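PDB 1WY2: Xaa-Pro dipeptidase from Pyrococcus horikoshii, which probably hydrolyses dipeptides with a C-terminal proline and a nonpolar N-terminal residue, as a homodimeric metallopeptidase that binds two metal ions per subunit. Local coordinates for residues E13-D16 against A22-I25; P29-I34 against G43-T48; E104-K107 against E113-K116. All coordinates share one frame; numbering follows the deposited sequence.

Contact 1. Residues E13-D16 against A22-I25; sequences EFMD and AVLI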
loop_
_atom_site.group_PDB
_atom_site.type_symbol
_atom_site.label_atom_id
_atom_site.label_comp_id
_atom_site.label_asym_id
_atom_site.label_seq_id
_atom_site.Cartn_x
_atom_site.Cartn_y
_atom_site.Cartn_z
ATOM N N GLU A 13 17.299 0.646 25.559
ATOM C CA GLU A 13 17.332 -0.351 26.629
ATOM C C GLU A 13 17.446 -1.738 26.004
ATOM O O GLU A 13 18.295 -2.543 26.391
ATOM C CB GLU A 13 16.061 -0.274 27.474
ATOM C CG GLU A 13 15.927 -1.399 28.492
ATOM C CD GLU A 13 14.688 -1.262 29.357
ATOM O OE1 GLU A 13 13.575 -1.170 28.798
ATOM O OE2 GLU A 13 14.826 -1.250 30.599
ATOM N N PHE A 14 16.582 -2.007 25.029
ATOM C CA PHE A 14 16.583 -3.286 24.334
ATOM C C PHE A 14 17.948 -3.528 23.697
ATOM O O PHE A 14 18.479 -4.638 23.755
ATOM C CB PHE A 14 15.488 -3.296 23.263
ATOM C CG PHE A 14 15.371 -4.600 22.520
ATOM C CD1 PHE A 14 16.093 -4.817 21.352
ATOM C CD2 PHE A 14 14.542 -5.611 22.993
ATOM C CE1 PHE A 14 15.990 -6.029 20.661
ATOM C CE2 PHE A 14 14.434 -6.826 22.312
ATOM C CZ PHE A 14 15.160 -7.032 21.144
ATOM N N MET A 15 18.510 -2.483 23.092
ATOM C CA MET A 15 19.819 -2.575 22.452
ATOM C C MET A 15 20.899 -3.052 23.413
ATOM O O MET A 15 21.647 -3.981 23.106
ATOM C CB MET A 15 20.242 -1.213 21.900
ATOM C CG MET A 15 19.526 -0.779 20.645
ATOM S SD MET A 15 19.915 0.936 20.245
ATOM C CE MET A 15 21.679 0.872 20.216
ATOM N N ASP A 16 20.986 -2.410 24.575
ATOM C CA ASP A 16 22.004 -2.776 25.552
ATOM C C ASP A 16 21.848 -4.199 26.054
ATOM O O ASP A 16 22.827 -4.936 26.167
ATOM C CB ASP A 16 21.984 -1.813 26.741
ATOM C CG ASP A 16 22.304 -0.393 26.343
ATOM O OD1 ASP A 16 23.205 -0.196 25.494
ATOM O OD2 ASP A 16 21.664 0.531 26.884
ATOM N N ALA A 22 23.591 -0.442 17.353
ATOM C CA ALA A 22 22.741 0.609 16.810
ATOM C C ALA A 22 21.478 -0.005 16.224
ATOM O O ALA A 22 21.448 -1.192 15.906
ATOM C CB ALA A 22 23.487 1.385 15.734
ATOM N N VAL A 23 20.436 0.808 16.096
ATOM C CA VAL A 23 19.178 0.345 15.533
ATOM C C VAL A 23 18.741 1.227 14.373
ATOM O O VAL A 23 18.847 2.453 14.430
ATOM C CB VAL A 23 18.058 0.324 16.598
ATOM C CG1 VAL A 23 16.690 0.151 15.930
ATOM C CG2 VAL A 23 18.305 -0.811 17.574
ATOM N N LEU A 24 18.258 0.588 13.313
ATOM C CA LEU A 24 17.785 1.295 12.135
ATOM C C LEU A 24 16.282 1.079 11.989
ATOM O O LEU A 24 15.823 -0.060 11.948
ATOM C CB LEU A 24 18.497 0.773 10.881
ATOM C CG LEU A 24 18.000 1.329 9.544
ATOM C CD1 LEU A 24 18.207 2.835 9.502
ATOM C CD2 LEU A 24 18.746 0.654 8.397
ATOM N N ILE A 25 15.525 2.170 11.923
ATOM C CA ILE A 25 14.069 2.112 11.763
ATOM C C ILE A 25 13.739 2.722 10.400
ATOM O O ILE A 25 14.062 3.884 10.148
ATOM C CB ILE A 25 13.351 2.924 12.870
ATOM C CG1 ILE A 25 13.698 2.345 14.247
ATOM C CG2 ILE A 25 11.835 2.897 12.654
ATOM C CD1 ILE A 25 13.235 0.911 14.456
#
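Met15, on helix 6-17, reaches strand 22-25 by running its side chain outward over Val23 and turning at the end toward Ala22. Its CB points to the strand, and CG, held anti to the carbonyl carbon (chi1 -74°), comes up against CG2 of Val23. At 3.3 Å, Met15 CG and Val23 CG2 are closer than carbons usually pack, so the fit here is tight. One atom further, Met15 SD still rides on that methyl, 3.6 Å from Val23 CG2, and is 4.1 Å from Val23 CB. A final bend at chi3 (54°) carries the terminal methyl off Val23 and onto the neighbouring backbone: Met15 CE lies 3.6 Å from Ala22 CA and 3.7 Å from Ala22 N. Ala22 thus contributes main chain to the contact, its CB being directed away from the helix, where it touches Ile88 and Leu46. Met15 also packs on Ile47 of the adjoining strand 44-48, which places the helix against a face of the mixed sheet of the creatinase/prolidase N-terminal domain. No hydrogen bond links 13-16 to 22-25, and the three touching residues are buried, which implies that the two are held together by apolar and thioether packing.

Contact 2. Residues P29-I34 against G43-T48; sequences PNVYYI and GYILIT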
loop_
_atom_site.group_PDB
_atom_site.type_symbol
_atom_site.label_atom_id
_atom_site.label_comp_id
_atom_site.label_asym_id
_atom_site.label_seq_id
_atom_site.Cartn_x
_atom_site.Cartn_y
_atom_site.Cartn_z
ATOM N N PRO A 29 5.231 3.463 9.339
ATOM C CA PRO A 29 4.509 3.582 10.610
ATOM C C PRO A 29 5.438 3.698 11.819
ATOM O O PRO A 29 5.145 4.438 12.762
ATOM C CB PRO A 29 3.640 2.320 10.641
ATOM C CG PRO A 29 4.398 1.350 9.785
ATOM C CD PRO A 29 4.882 2.211 8.646
ATOM N N ASN A 30 6.559 2.981 11.791
ATOM C CA ASN A 30 7.507 3.040 12.899
ATOM C C ASN A 30 8.264 4.360 12.925
ATOM O O ASN A 30 8.556 4.896 13.997
ATOM C CB ASN A 30 8.488 1.867 12.832
ATOM C CG ASN A 30 7.807 0.539 13.085
ATOM O OD1 ASN A 30 6.864 0.466 13.868
ATOM N ND2 ASN A 30 8.286 -0.515 12.438
ATOM N N VAL A 31 8.589 4.890 11.752
ATOM C CA VAL A 31 9.293 6.165 11.697
ATOM C C VAL A 31 8.388 7.237 12.294
ATOM O O VAL A 31 8.840 8.101 13.046
ATOM C CB VAL A 31 9.657 6.547 10.250
ATOM C CG1 VAL A 31 10.222 7.965 10.206
ATOM C CG2 VAL A 31 10.670 5.560 9.708
ATOM N N TYR A 32 7.102 7.176 11.963
ATOM C CA TYR A 32 6.147 8.146 12.487
ATOM C C TYR A 32 5.966 7.957 13.988
ATOM O O TYR A 32 5.953 8.923 14.758
ATOM C CB TYR A 32 4.784 7.993 11.805
ATOM C CG TYR A 32 3.737 8.900 12.411
ATOM C CD1 TYR A 32 3.773 10.275 12.190
ATOM C CD2 TYR A 32 2.761 8.395 13.273
ATOM C CE1 TYR A 32 2.869 11.128 12.816
ATOM C CE2 TYR A 32 1.850 9.243 13.907
ATOM C CZ TYR A 32 1.914 10.608 13.674
ATOM O OH TYR A 32 1.036 11.459 14.314
ATOM N N TYR A 33 5.824 6.703 14.401
ATOM C CA TYR A 33 5.621 6.389 15.808
ATOM C C TYR A 33 6.731 6.954 16.684
ATOM O O TYR A 33 6.476 7.526 17.739
ATOM C CB TYR A 33 5.561 4.874 16.005
ATOM C CG TYR A 33 5.176 4.452 17.407
ATOM C CD1 TYR A 33 3.870 4.612 17.870
ATOM C CD2 TYR A 33 6.113 3.878 18.266
ATOM C CE1 TYR A 33 3.504 4.205 19.155
ATOM C CE2 TYR A 33 5.760 3.469 19.551
ATOM C CZ TYR A 33 4.455 3.636 19.989
ATOM O OH TYR A 33 4.103 3.238 21.259
ATOM N N ILE A 34 7.967 6.799 16.226
ATOM C CA ILE A 34 9.127 7.249 16.986
ATOM C C ILE A 34 9.511 8.725 16.838
ATOM O O ILE A 34 9.868 9.367 17.825
ATOM C CB ILE A 34 10.350 6.373 16.632
ATOM C CG1 ILE A 34 10.045 4.914 16.979
ATOM C CG2 ILE A 34 11.587 6.845 17.388
ATOM C CD1 ILE A 34 11.068 3.932 16.445
ATOM N N GLY A 43 12.730 7.574 4.652
ATOM C CA GLY A 43 13.235 8.088 5.916
ATOM C C GLY A 43 13.834 6.968 6.773
ATOM O O GLY A 43 13.309 5.867 6.858
ATOM N N TYR A 44 14.977 7.241 7.397
ATOM C CA TYR A 44 15.648 6.237 8.211
ATOM C C TYR A 44 16.092 6.816 9.543
ATOM O O TYR A 44 16.815 7.809 9.579
ATOM C CB TYR A 44 16.884 5.688 7.492
ATOM C CG TYR A 44 16.638 5.276 6.059
ATOM C CD1 TYR A 44 16.768 6.194 5.018
ATOM C CD2 TYR A 44 16.257 3.973 5.747
ATOM C CE1 TYR A 44 16.524 5.823 3.698
ATOM C CE2 TYR A 44 16.010 3.593 4.432
ATOM C CZ TYR A 44 16.146 4.522 3.412
ATOM O OH TYR A 44 15.904 4.151 2.108
ATOM N N ILE A 45 15.654 6.200 10.636
ATOM C CA ILE A 45 16.059 6.656 11.959
ATOM C C ILE A 45 17.196 5.768 12.445
ATOM O O ILE A 45 17.087 4.540 12.422
ATOM C CB ILE A 45 14.914 6.557 12.990
ATOM C CG1 ILE A 45 13.709 7.377 12.527
ATOM C CG2 ILE A 45 15.400 7.068 14.349
ATOM C CD1 ILE A 45 12.523 7.304 13.469
ATOM N N LEU A 46 18.298 6.386 12.859
ATOM C CA LEU A 46 19.433 5.632 13.377
ATOM C C LEU A 46 19.554 5.964 14.859
ATOM O O LEU A 46 19.724 7.127 15.230
ATOM C CB LEU A 46 20.727 6.016 12.651
ATOM C CG LEU A 46 21.969 5.226 13.075
ATOM C CD1 LEU A 46 21.756 3.743 12.799
ATOM C CD2 LEU A 46 23.185 5.740 12.323
ATOM N N ILE A 47 19.458 4.940 15.697
ATOM C CA ILE A 47 19.544 5.118 17.141
ATOM C C ILE A 47 20.812 4.488 17.706
ATOM O O ILE A 47 21.108 3.320 17.439
ATOM C CB ILE A 47 18.323 4.477 17.845
ATOM C CG1 ILE A 47 17.037 5.172 17.391
ATOM C CG2 ILE A 47 18.473 4.581 19.359
ATOM C CD1 ILE A 47 15.763 4.451 17.802
ATOM N N THR A 48 21.569 5.276 18.466
ATOM C CA THR A 48 22.783 4.784 19.112
ATOM C C THR A 48 22.567 4.970 20.611
ATOM O O THR A 48 21.537 5.494 21.029
ATOM C CB THR A 48 24.049 5.565 18.682
ATOM O OG1 THR A 48 23.960 6.920 19.134
ATOM C CG2 THR A 48 24.201 5.540 17.178
#
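Ile45 of strand 44-48 meets Val31 and Ile34 of helix 28-35 with its terminal methyl, and the close packing gathers round that group. Ile45 CD1 lies 3.8 Å from Val31 O and 3.9 Å from Val31 CA, so it rests against the helix backbone itself. Two side chains flank it, with Val31 CG1 at 4.0 Å from Ile45 CD1 and Ile34 CB at 3.9 Å from the same methyl. An extended Ile45 chain, with chi2 at 178°, carries CD1 this far from its strand. Toward either end of 43-48 the fit is looser. Across the contact, Val31 CG2 meets the carbonyl of Gly43, 3.9 Å from Gly43 O. Ile47 also points at the helix, but Ile47 CD1 stays 4.8 Å from Ile34 CG2; its side chain packs on Ile11 and Ile12 of helix 6-17. The far side of helix 28-35 bears partly exposed Tyr32, whose ring stacks with His219 of the metallopeptidase domain. The helix therefore turns Val31 and Ile34 to the sheet of the N-terminal domain and Tyr32 to the catalytic one. No hydrogen bond joins 29-34 to 43-48, and Val31 O is hydrogen-bonded to Ser35 OG, so this dispersion packing costs the carbonyl no partner.

Contact 3. Residues E104-K107 against E113-K116; sequences ELKK and EFKK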
loop_
_atom_site.group_PDB
_atom_site.type_symbol
_atom_site.label_atom_id
_atom_site.label_comp_id
_atom_site.label_asym_id
_atom_site.label_seq_id
_atom_site.Cartn_x
_atom_site.Cartn_y
_atom_site.Cartn_z
ATOM N N GLU A 104 23.017 -4.248 0.906
ATOM C CA GLU A 104 23.722 -2.980 0.749
ATOM C C GLU A 104 24.443 -2.643 2.051
ATOM O O GLU A 104 25.620 -2.289 2.049
ATOM C CB GLU A 104 22.736 -1.857 0.414
ATOM C CG GLU A 104 22.258 -1.836 -1.027
ATOM C CD GLU A 104 23.337 -1.376 -1.990
ATOM O OE1 GLU A 104 24.376 -2.063 -2.098
ATOM O OE2 GLU A 104 23.146 -0.323 -2.634
ATOM N N LEU A 105 23.723 -2.755 3.164
ATOM C CA LEU A 105 24.287 -2.460 4.476
ATOM C C LEU A 105 25.511 -3.329 4.759
ATOM O O LEU A 105 26.486 -2.869 5.352
ATOM C CB LEU A 105 23.227 -2.681 5.561
ATOM C CG LEU A 105 22.003 -1.759 5.520
ATOM C CD1 LEU A 105 20.945 -2.263 6.492
ATOM C CD2 LEU A 105 22.415 -0.339 5.868
ATOM N N LYS A 106 25.454 -4.585 4.332
ATOM C CA LYS A 106 26.558 -5.515 4.541
ATOM C C LYS A 106 27.818 -5.092 3.796
ATOM O O LYS A 106 28.930 -5.202 4.321
ATOM C CB LYS A 106 26.172 -6.921 4.076
ATOM C CG LYS A 106 25.146 -7.629 4.940
ATOM C CD LYS A 106 24.916 -9.048 4.435
ATOM C CE LYS A 106 23.924 -9.806 5.298
ATOM N NZ LYS A 106 23.716 -11.194 4.794
ATOM N N LYS A 107 27.640 -4.609 2.572
ATOM C CA LYS A 107 28.770 -4.209 1.746
ATOM C C LYS A 107 29.241 -2.769 1.923
ATOM O O LYS A 107 30.433 -2.526 2.106
ATOM C CB LYS A 107 28.446 -4.461 0.269
ATOM C CG LYS A 107 27.254 -3.677 -0.255
ATOM C CD LYS A 107 26.962 -4.007 -1.715
ATOM C CE LYS A 107 28.126 -3.635 -2.624
ATOM N NZ LYS A 107 27.842 -3.962 -4.052
ATOM N N GLU A 113 26.728 -8.029 11.902
ATOM C CA GLU A 113 25.620 -8.837 12.391
ATOM C C GLU A 113 24.314 -8.053 12.438
ATOM O O GLU A 113 24.315 -6.844 12.654
ATOM C CB GLU A 113 25.969 -9.349 13.795
ATOM C CG GLU A 113 24.980 -10.330 14.406
ATOM C CD GLU A 113 25.382 -10.763 15.813
ATOM O OE1 GLU A 113 26.487 -11.322 15.981
ATOM O OE2 GLU A 113 24.592 -10.542 16.755
ATOM N N PHE A 114 23.203 -8.752 12.222
ATOM C CA PHE A 114 21.884 -8.130 12.279
ATOM C C PHE A 114 21.050 -8.867 13.315
ATOM O O PHE A 114 21.157 -10.086 13.458
ATOM C CB PHE A 114 21.166 -8.203 10.925
ATOM C CG PHE A 114 21.855 -7.455 9.825
ATOM C CD1 PHE A 114 22.870 -8.057 9.082
ATOM C CD2 PHE A 114 21.494 -6.147 9.528
ATOM C CE1 PHE A 114 23.513 -7.363 8.059
ATOM C CE2 PHE A 114 22.128 -5.443 8.509
ATOM C CZ PHE A 114 23.141 -6.053 7.771
ATOM N N LYS A 115 20.228 -8.124 14.049
ATOM C CA LYS A 115 19.360 -8.712 15.057
ATOM C C LYS A 115 17.985 -8.071 14.957
ATOM O O LYS A 115 17.864 -6.906 14.582
ATOM C CB LYS A 115 19.928 -8.505 16.465
ATOM C CG LYS A 115 21.048 -9.471 16.835
ATOM C CD LYS A 115 21.304 -9.457 18.335
ATOM C CE LYS A 115 22.268 -10.561 18.746
ATOM N NZ LYS A 115 22.418 -10.637 20.227
ATOM N N LYS A 116 16.951 -8.838 15.281
ATOM C CA LYS A 116 15.582 -8.337 15.218
ATOM C C LYS A 116 15.262 -7.436 16.406
ATOM O O LYS A 116 15.655 -7.730 17.535
ATOM C CB LYS A 116 14.585 -9.501 15.226
ATOM C CG LYS A 116 14.704 -10.471 14.065
ATOM C CD LYS A 116 13.651 -11.567 14.184
ATOM C CE LYS A 116 13.796 -12.604 13.083
ATOM N NZ LYS A 116 15.116 -13.291 13.139
#
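Phe114 carries its CG anti to the carbonyl carbon (chi1 -63°), and with chi2 at 86° the outer edge of its ring is presented to helix 99-108, where Leu105 and Lys106 receive it. This is the second half of a beta-alpha-beta unit, strand 90-93, helix 99-108 and strand 113-116, in which the helix packs on the sheet formed by the two strands it connects. The two helix residues take separate parts of the ring rim, Lys106 CG and Leu105 CD1 both sitting at the edge, near the ring plane. Leu105 comes to one corner, with CD1 3.9 Å from Phe114 CE2, and its CB is 4.0 Å from Phe114 CZ. At CE1, on the other side of CZ from CE2, Lys106 uses the apolar part of its chain: Lys106 CG is 3.5 Å from Phe114 CE1, and Lys106 CE, lying off the ring plane, is 3.7 Å from that same carbon. Extended beyond CG (chi2 -176°), the lysine runs past the ring edge, so that CG and CE both reach Phe114 CE1; its NZ makes a long, weak ion pair with Glu103. Leu105 is buried and also touches Leu91 and Tyr82, whereas Lys106 is exposed, so the contact grades from core to surface within one helical step. Phe114 packs further on Leu91 and Ile93 of the neighbouring strand and on Tyr99 of the second subunit, which puts this outermost strand at the dimer interface. At the leading atom of the ring both partners meet, Phe114 CZ lying 3.8 Å from Lys106 CG.

All three contacts are helix-to-strand packings on one mixed six-stranded sheet within the creatinase/prolidase N-terminal domain, following one another in series along the chain. Contacts 1 and 2, with centres about 11 Å apart, lie on neighbouring antiparallel strands, tied by probable backbone hydrogen bonds from Ile45 N to Ile25 O and Ile47 N to Val23 O, each 2.9 Å. Contact 3 lies about 13 Å, centre to centre, from contact 1, which it touches through Leu24 with Leu105 and Phe14 with Lys116, and about 17 Å from contact 2 without touching it. Across the sheet they come in the order 2, 1, 3, from an inner strand to outermost strand 113-116, where the second subunit packs, away from the metal site.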